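Side-chain contact in cell wall surface anchor family protein (PDB 3PHS), which serves as a minor pilin of Streptococcus agalactiae, anchored to the cell wall, and mediates adhesion to lung epithelial cells through an IgG-like domain: residues L20-R23 against D24-P28. Residues are numbered along the deposited sequence; the frame is centred on the assembly and turned at random.
Sequences LEAR and DIDRP
Arg-23 meets the Asp-26 carboxylate through NE and NH2, one nitrogen to each oxygen, in a two-pronged salt bridge formed across a single 3-10 turn. Arg-23 NE donates to Asp-26 OD2 at 2.9 Å. That bond is nearly straight (171°) and lies almost within the guanidinium plane. Arg-23 NH2 reaches the syn lone pair of Asp-26 OD1, also at 2.9 Å, with a more bent geometry. The two flat groups are twisted 51° apart, so the pairing is not coplanar. A bend at chi3 (-73°) turns NE of Arg-23 in toward Asp-26 OD2. Over the centre of one guanidinium face sits the methyl CD1 of Ile-25, 3.9 Å from Arg-23 CZ.

Asp-26 OD2 also accepts the backbone N-H of Arg-23 (N to OD2 3.0 Å), on its anti side and from the same face of the carboxylate plane as NE. In the reverse direction, Asp-26 N donates to Arg-23 O at 2.8 Å, an i to i+3 backbone bond leading into 3-10 segment 24-26. The CB atoms of Ala-22 and Asp-26 touch at 3.8 Å.

Farther out, the Asp-26 backbone bonds with Lys-37, both side chains of the pair touch Glu-38, and Trp-133 NE1 holds Ala-22 O. With three N-H groups converging on its carboxylate, buried Asp-26 is probably stabilised as the anion, tying the exit of strand 13-21 to the turn.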
loop_
_atom_site.group_PDB
_atom_site.type_symbol
_atom_site.label_atom_id
_atom_site.label_comp_id
_atom_site.label_asym_id
_atom_site.label_seq_id
_atom_site.Cartn_x
_atom_site.Cartn_y
_atom_site.Cartn_z
ATOM N N LEU A 20 -2.483 5.940 15.781
ATOM C CA LEU A 20 -3.920 5.750 16.046
ATOM C C LEU A 20 -4.676 5.583 14.747
ATOM O O LEU A 20 -4.465 6.342 13.793
ATOM C CB LEU A 20 -4.514 6.957 16.800
ATOM C CG LEU A 20 -3.809 7.329 18.116
ATOM C CD1 LEU A 20 -4.425 8.581 18.749
ATOM C CD2 LEU A 20 -3.861 6.137 19.083
ATOM N N GLU A 21 -5.557 4.589 14.703
ATOM C CA GLU A 21 -6.495 4.493 13.603
ATOM C C GLU A 21 -7.738 5.275 14.019
ATOM O O GLU A 21 -8.458 4.868 14.931
ATOM C CB GLU A 21 -6.815 3.023 13.258
ATOM C CG GLU A 21 -5.631 2.338 12.554
ATOM C CD GLU A 21 -5.874 0.874 12.196
ATOM O OE1 GLU A 21 -6.902 0.286 12.611
ATOM O OE2 GLU A 21 -4.990 0.314 11.522
ATOM N N ALA A 22 -7.954 6.398 13.352
ATOM C CA ALA A 22 -9.030 7.321 13.687
ATOM C C ALA A 22 -9.959 7.467 12.492
ATOM O O ALA A 22 -9.559 7.208 11.355
ATOM C CB ALA A 22 -8.442 8.693 14.083
ATOM N N ARG A 23 -11.185 7.909 12.747
ATOM C CA ARG A 23 -12.149 8.209 11.681
ATOM C C ARG A 23 -11.875 9.590 11.087
ATOM O O ARG A 23 -11.358 10.476 11.781
ATOM C CB ARG A 23 -13.582 8.205 12.249
ATOM C CG ARG A 23 -14.013 6.920 12.991
ATOM C CD ARG A 23 -15.289 7.150 13.823
ATOM N NE ARG A 23 -15.049 7.952 15.038
ATOM C CZ ARG A 23 -15.960 8.196 15.982
ATOM N NH1 ARG A 23 -17.181 7.695 15.876
ATOM N NH2 ARG A 23 -15.662 8.948 17.042
ATOM N N ASP A 24 -12.253 9.800 9.825
ATOM C CA ASP A 24 -12.021 11.098 9.194
ATOM C C ASP A 24 -12.583 12.210 10.092
ATOM O O ASP A 24 -11.976 13.276 10.204
ATOM C CB ASP A 24 -12.623 11.181 7.780
ATOM C CG ASP A 24 -11.794 10.439 6.721
ATOM O OD1 ASP A 24 -10.776 9.779 7.053
ATOM O OD2 ASP A 24 -12.179 10.519 5.528
ATOM N N ILE A 25 -13.708 11.937 10.761
ATOM C CA ILE A 25 -14.333 12.937 11.654
ATOM C C ILE A 25 -13.595 13.186 12.989
ATOM O O ILE A 25 -13.785 14.232 13.613
ATOM C CB ILE A 25 -15.841 12.660 11.926
ATOM C CG1 ILE A 25 -16.043 11.296 12.596
ATOM C CG2 ILE A 25 -16.630 12.768 10.625
ATOM C CD1 ILE A 25 -16.827 11.358 13.874
ATOM N N ASP A 26 -12.777 12.224 13.409
ATOM C CA ASP A 26 -11.912 12.353 14.578
ATOM C C ASP A 26 -10.703 13.233 14.278
ATOM O O ASP A 26 -9.989 13.640 15.195
ATOM C CB ASP A 26 -11.384 10.977 15.043
ATOM C CG ASP A 26 -12.481 10.044 15.557
ATOM O OD1 ASP A 26 -13.467 10.546 16.139
ATOM O OD2 ASP A 26 -12.340 8.801 15.390
ATOM N N ARG A 27 -10.442 13.494 13.006
ATOM C CA ARG A 27 -9.234 14.233 12.677
ATOM C C ARG A 27 -9.391 15.229 11.549
ATOM O O ARG A 27 -8.729 15.092 10.509
ATOM C CB ARG A 27 -8.072 13.276 12.391
ATOM C CG ARG A 27 -6.750 13.914 12.732
ATOM C CD ARG A 27 -5.553 13.041 12.367
ATOM N NE ARG A 27 -4.348 13.796 12.693
ATOM C CZ ARG A 27 -3.112 13.321 12.639
ATOM N NH1 ARG A 27 -2.879 12.060 12.252
ATOM N NH2 ARG A 27 -2.107 14.118 12.975
ATOM N N PRO A 28 -10.250 16.247 11.746
ATOM C CA PRO A 28 -10.378 17.304 10.736
ATOM C C PRO A 28 -9.083 18.104 10.679
ATOM O O PRO A 28 -8.400 18.232 11.701
ATOM C CB PRO A 28 -11.511 18.194 11.284
ATOM C CG PRO A 28 -11.468 17.986 12.771
ATOM C CD PRO A 28 -11.002 16.559 12.981
#